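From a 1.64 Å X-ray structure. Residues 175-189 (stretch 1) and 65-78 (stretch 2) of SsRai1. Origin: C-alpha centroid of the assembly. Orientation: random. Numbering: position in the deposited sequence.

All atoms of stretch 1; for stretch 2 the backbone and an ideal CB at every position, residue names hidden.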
# COMPACT_ATOMS: atom_id res chain seq x y z
N MET A 175 28.24 24.34 -7.57
CA MET A 175 26.91 23.82 -7.86
C MET A 175 26.21 24.65 -8.94
O MET A 175 25.48 24.11 -9.77
CB MET A 175 26.05 23.74 -6.60
CG MET A 175 26.56 22.74 -5.55
SD MET A 175 26.24 20.99 -5.92
CE MET A 175 27.50 20.63 -7.14
N LYS A 176 26.44 25.96 -8.92
CA LYS A 176 25.82 26.84 -9.92
C LYS A 176 26.43 26.62 -11.30
O LYS A 176 25.73 26.65 -12.31
CB LYS A 176 25.93 28.31 -9.49
CG LYS A 176 25.11 28.63 -8.25
CD LYS A 176 25.34 30.06 -7.76
CE LYS A 176 24.79 31.09 -8.73
NZ LYS A 176 24.92 32.48 -8.20
N ARG A 177 27.74 26.37 -11.35
CA ARG A 177 28.41 26.07 -12.61
C ARG A 177 27.97 24.72 -13.19
O ARG A 177 27.85 24.58 -14.41
CB ARG A 177 29.92 26.14 -12.44
CG ARG A 177 30.40 27.55 -12.20
CD ARG A 177 31.87 27.61 -11.88
NE ARG A 177 32.28 28.99 -11.64
CZ ARG A 177 32.75 29.81 -12.57
NH1 ARG A 177 32.88 29.38 -13.82
NH2 ARG A 177 33.10 31.05 -12.26
N CYS A 178 27.73 23.74 -12.33
CA CYS A 178 27.19 22.46 -12.77
C CYS A 178 25.84 22.64 -13.47
O CYS A 178 25.56 22.00 -14.48
CB CYS A 178 27.04 21.48 -11.60
SG CYS A 178 28.60 20.77 -10.99
N GLU A 179 25.00 23.53 -12.93
CA GLU A 179 23.70 23.80 -13.54
C GLU A 179 23.89 24.44 -14.91
O GLU A 179 23.22 24.08 -15.88
CB GLU A 179 22.86 24.72 -12.66
CG GLU A 179 21.45 24.95 -13.20
CD GLU A 179 20.74 26.13 -12.56
OE1 GLU A 179 19.52 26.28 -12.77
OE2 GLU A 179 21.40 26.92 -11.84
N PHE A 180 24.81 25.39 -14.99
CA PHE A 180 25.10 26.07 -16.24
C PHE A 180 25.59 25.10 -17.30
O PHE A 180 25.17 25.18 -18.46
CB PHE A 180 26.15 27.17 -16.02
CG PHE A 180 26.67 27.77 -17.29
CD1 PHE A 180 25.96 28.76 -17.95
CD2 PHE A 180 27.87 27.34 -17.84
CE1 PHE A 180 26.43 29.32 -19.12
CE2 PHE A 180 28.35 27.89 -19.02
CZ PHE A 180 27.63 28.88 -19.66
N SER A 181 26.46 24.18 -16.90
CA SER A 181 27.08 23.24 -17.83
C SER A 181 26.06 22.43 -18.65
O SER A 181 26.34 22.07 -19.79
CB SER A 181 28.05 22.30 -17.09
OG SER A 181 27.37 21.38 -16.26
N GLY A 182 24.89 22.16 -18.08
CA GLY A 182 23.86 21.43 -18.79
C GLY A 182 23.30 22.25 -19.94
O GLY A 182 23.15 21.75 -21.06
N TYR A 183 23.00 23.51 -19.66
CA TYR A 183 22.54 24.43 -20.69
C TYR A 183 23.63 24.70 -21.73
O TYR A 183 23.34 24.84 -22.91
CB TYR A 183 22.05 25.74 -20.07
CG TYR A 183 20.87 25.57 -19.14
CD1 TYR A 183 19.59 25.37 -19.64
CD2 TYR A 183 21.03 25.60 -17.76
CE1 TYR A 183 18.51 25.20 -18.79
CE2 TYR A 183 19.96 25.44 -16.91
CZ TYR A 183 18.70 25.24 -17.43
OH TYR A 183 17.62 25.08 -16.59
N LYS A 184 24.88 24.78 -21.28
CA LYS A 184 26.00 25.00 -22.19
C LYS A 184 26.13 23.82 -23.15
O LYS A 184 26.35 23.99 -24.35
CB LYS A 184 27.31 25.20 -21.41
CG LYS A 184 28.56 25.37 -22.29
CD LYS A 184 28.53 26.66 -23.10
CE LYS A 184 29.87 26.92 -23.78
NZ LYS A 184 29.96 28.29 -24.37
N PHE A 185 25.99 22.61 -22.61
CA PHE A 185 26.07 21.42 -23.44
C PHE A 185 25.01 21.47 -24.52
O PHE A 185 25.29 21.19 -25.68
CB PHE A 185 25.92 20.15 -22.59
CG PHE A 185 26.01 18.88 -23.37
CD1 PHE A 185 27.15 18.57 -24.11
CD2 PHE A 185 24.95 17.98 -23.38
CE1 PHE A 185 27.23 17.39 -24.84
CE2 PHE A 185 25.02 16.80 -24.10
CZ PHE A 185 26.17 16.51 -24.84
N GLU A 186 23.78 21.84 -24.16
CA GLU A 186 22.72 21.92 -25.15
C GLU A 186 23.11 22.91 -26.24
O GLU A 186 22.93 22.64 -27.43
CB GLU A 186 21.40 22.34 -24.51
CG GLU A 186 20.85 21.34 -23.52
CD GLU A 186 19.45 21.70 -23.08
OE1 GLU A 186 19.29 22.22 -21.95
OE2 GLU A 186 18.51 21.46 -23.86
N ALA A 187 23.67 24.04 -25.83
CA ALA A 187 24.03 25.10 -26.77
C ALA A 187 25.09 24.65 -27.77
O ALA A 187 24.97 24.93 -28.96
CB ALA A 187 24.49 26.33 -26.01
N ILE A 188 26.13 23.97 -27.29
CA ILE A 188 27.23 23.58 -28.16
C ILE A 188 26.93 22.31 -28.94
O ILE A 188 27.62 21.99 -29.91
CB ILE A 188 28.57 23.47 -27.39
CG1 ILE A 188 28.55 22.31 -26.38
CG2 ILE A 188 28.89 24.77 -26.68
CD1 ILE A 188 29.01 20.98 -26.94
N ALA A 189 25.88 21.59 -28.55
CA ALA A 189 25.54 20.31 -29.17
C ALA A 189 24.34 20.39 -30.11
O ALA A 189 23.87 19.36 -30.60
CB ALA A 189 25.30 19.24 -28.09
N UNK A 65 39.92 21.45 -25.06
CA UNK A 65 38.86 20.98 -25.95
C UNK A 65 37.58 21.80 -25.80
O UNK A 65 37.58 23.00 -26.04
CB UNK A 65 38.56 19.50 -25.68
N UNK A 66 36.50 21.14 -25.41
CA UNK A 66 35.23 21.83 -25.19
C UNK A 66 34.97 22.06 -23.71
O UNK A 66 34.82 21.12 -22.93
CB UNK A 66 34.08 21.03 -25.80
N UNK A 67 34.92 23.33 -23.33
CA UNK A 67 34.82 23.74 -21.93
C UNK A 67 33.38 24.11 -21.61
O UNK A 67 32.87 25.14 -22.06
CB UNK A 67 35.76 24.91 -21.63
N UNK A 68 32.71 23.27 -20.82
CA UNK A 68 31.29 23.46 -20.55
C UNK A 68 30.98 24.51 -19.48
O UNK A 68 29.82 24.80 -19.22
CB UNK A 68 30.68 22.12 -20.13
N UNK A 69 32.01 25.07 -18.86
CA UNK A 69 31.77 26.20 -17.97
C UNK A 69 32.14 27.52 -18.66
O UNK A 69 32.03 28.59 -18.06
CB UNK A 69 32.57 26.03 -16.67
N UNK A 70 32.55 27.43 -19.92
CA UNK A 70 32.94 28.63 -20.67
C UNK A 70 31.72 29.50 -20.99
O UNK A 70 30.66 28.99 -21.34
CB UNK A 70 33.66 28.24 -21.96
N UNK A 71 31.89 30.81 -20.87
CA UNK A 71 30.81 31.74 -21.11
C UNK A 71 29.86 31.86 -19.93
O UNK A 71 28.83 32.52 -20.02
CB UNK A 71 30.03 31.32 -22.36
N UNK A 72 30.21 31.22 -18.82
CA UNK A 72 29.35 31.20 -17.65
C UNK A 72 28.95 32.60 -17.20
O UNK A 72 27.83 32.82 -16.73
CB UNK A 72 30.05 30.47 -16.50
N UNK A 73 29.87 33.55 -17.37
CA UNK A 73 29.68 34.92 -16.92
C UNK A 73 28.43 35.58 -17.51
O UNK A 73 27.87 36.50 -16.91
CB UNK A 73 30.91 35.75 -17.28
N UNK A 74 28.01 35.12 -18.68
CA UNK A 74 26.92 35.77 -19.40
C UNK A 74 25.63 34.96 -19.36
O UNK A 74 24.66 35.31 -20.04
CB UNK A 74 27.33 36.01 -20.85
N UNK A 75 25.61 33.89 -18.57
CA UNK A 75 24.42 33.04 -18.48
C UNK A 75 23.19 33.89 -18.20
O UNK A 75 23.13 34.60 -17.20
CB UNK A 75 24.59 31.98 -17.39
N UNK A 76 22.22 33.83 -19.11
CA UNK A 76 20.97 34.55 -18.93
C UNK A 76 19.96 33.62 -18.27
O UNK A 76 19.29 32.83 -18.94
CB UNK A 76 20.44 35.08 -20.26
N UNK A 77 19.87 33.72 -16.95
CA UNK A 77 19.10 32.78 -16.14
C UNK A 77 17.78 33.40 -15.71
O UNK A 77 17.75 34.44 -15.06
CB UNK A 77 19.90 32.34 -14.91
N UNK A 78 16.68 32.76 -16.09
CA UNK A 78 15.35 33.24 -15.74
C UNK A 78 15.12 33.05 -14.24
O UNK A 78 15.48 32.02 -13.68
CB UNK A 78 14.28 32.51 -16.55

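Stretch 1 is a helix up to Ile188, and stretch 2 runs beside it with little regular structure, so each position is judged by its CB direction and the helix atoms near it.

Position 65 has an ideal CB with no helix atom within 5.5 Å, so stretch 1 sets no preference; it is Ser65. At 66 the CB points toward the helix and lies 5.2 Å from Ile188 CD1. An aliphatic chain of moderate length would suit, and Ile66 places CG2 4.1 Å from Ile188 CD1. Position 67 points away, leaving its side chain to local needs. It opens a type I turn ending at 70, where a short acceptor could hold the backbone: Asp67 OD1 accepts from the amide N of residue 69 at 3.0 Å.

Position 68 has the closest CA-to-CA approach to the helix, opposite Ser181. The CB points sideways, 4.0 Å from Ser181 CB and 4.4 Å from Lys184 CG, with Phe185 and Ile188 further along. A branched apolar chain fits such surroundings. Leu68 CD2 lies 4.1 Å from both Phe185 CB and Ile188 CG1, and Leu68 CA is 5.0 Å from Ser181 CA. Its carbonyl faces the helix without a hydrogen-bond partner, although Ser181 CA makes a CA-H...O contact with Leu68 O at 3.4 Å.

At 69 the CB points away, yet Arg177 NH1 is only 4.4 Å from it. An acceptor that bends back, such as Asp, Glu, Asn or Gln, could use that donor. Gln69 does so: Arg177 NH1 donates a weak hydrogen bond to Gln69 OE1 (2.7 Å, 118° at the hydrogen).

Position 70 also points away, so a small residue suffices. In Ala70 the backbone makes the polar contact, Lys184 NZ donating weakly to Ala70 O at 3.2 Å. Position 71 has phi 80°, which by itself favours glycine, and an ideal CB would come 3.6 Å from Lys184 NZ. Gly71 sits within the type II turn from Gln69 to 72.

At 72 the CB points toward the helix, 4.0 Å from both Phe180 CE2 and Arg177 NH1. A flat aromatic could meet ring and guanidinium together, though a long aliphatic chain is conceivable. Tyr72 turns its edge to the face of Phe180 (centroids 5.3 Å, planes 84°), while Arg177 CG lies over the Tyr72 ring, 4.1 Å from its centroid.

Positions 73 and 74 find no helix atom within 5.5 Å of their CBs; they are Ala73 and Lys74. Position 75 points toward the helix, its CB 3.5 Å from Phe180 CD1, with Tyr183 beyond. Large apolar groups suit. The face of Phe75 receives the edge of Phe180 in an offset arrangement (centroids 5.2 Å, planes 76°), and Phe75 CZ approaches Tyr183 CD2 to 3.6 Å.

Position 76, out of reach, is Lys76. Position 77 points sideways into open space, but the Glu179 carboxylate invites a long cation, Lys or Arg. Lys77 NZ forms a salt bridge with Glu179 OE1 at 2.8 Å. Position 78, out of reach, is Ile78.

Stretch 2 65-78: SIDLQAGYAKFKKI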
# COMPACT_ATOMS: atom_id res chain seq x y z
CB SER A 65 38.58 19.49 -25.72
OG SER A 65 38.26 19.22 -24.36
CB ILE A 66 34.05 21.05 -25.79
CG1 ILE A 66 34.22 20.91 -27.31
CG2 ILE A 66 32.74 21.74 -25.45
CD1 ILE A 66 33.15 20.05 -27.96
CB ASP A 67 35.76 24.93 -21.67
CG ASP A 67 35.81 25.34 -20.21
OD1 ASP A 67 34.93 24.91 -19.44
OD2 ASP A 67 36.73 26.10 -19.84
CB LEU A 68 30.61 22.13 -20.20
CG LEU A 68 30.57 21.08 -21.31
CD1 LEU A 68 29.94 19.81 -20.80
CD2 LEU A 68 29.80 21.61 -22.52
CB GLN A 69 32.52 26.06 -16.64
CG GLN A 69 34.03 26.17 -16.75
CD GLN A 69 34.69 26.37 -15.40
OE1 GLN A 69 34.16 27.07 -14.53
NE2 GLN A 69 35.85 25.76 -15.21
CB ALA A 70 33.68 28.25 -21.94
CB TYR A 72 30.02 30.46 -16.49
CG TYR A 72 29.30 30.61 -15.18
CD1 TYR A 72 28.10 29.95 -14.94
CD2 TYR A 72 29.81 31.41 -14.17
CE1 TYR A 72 27.43 30.09 -13.74
CE2 TYR A 72 29.15 31.56 -12.96
CZ TYR A 72 27.96 30.89 -12.75
OH TYR A 72 27.30 31.03 -11.55
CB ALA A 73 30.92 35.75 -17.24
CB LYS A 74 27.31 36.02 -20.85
CG LYS A 74 28.68 36.64 -21.06
CD LYS A 74 29.05 36.60 -22.53
CE LYS A 74 28.70 35.25 -23.14
NZ LYS A 74 28.87 35.20 -24.62
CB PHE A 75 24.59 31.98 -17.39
CG PHE A 75 23.45 30.99 -17.32
CD1 PHE A 75 22.82 30.54 -18.47
CD2 PHE A 75 23.03 30.50 -16.09
CE1 PHE A 75 21.79 29.63 -18.40
CE2 PHE A 75 21.99 29.58 -16.02
CZ PHE A 75 21.37 29.15 -17.17
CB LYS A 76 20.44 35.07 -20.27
CG LYS A 76 19.15 35.86 -20.16
CD LYS A 76 19.06 36.92 -21.25
CE LYS A 76 19.20 36.31 -22.63
NZ LYS A 76 19.25 37.36 -23.69
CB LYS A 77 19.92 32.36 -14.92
CG LYS A 77 19.23 31.38 -13.98
CD LYS A 77 20.12 31.07 -12.78
CE LYS A 77 19.39 30.29 -11.71
NZ LYS A 77 18.97 28.94 -12.19
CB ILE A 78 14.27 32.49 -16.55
CG1 ILE A 78 12.91 33.18 -16.43
CG2 ILE A 78 14.20 31.02 -16.13
CD1 ILE A 78 11.86 32.57 -17.34
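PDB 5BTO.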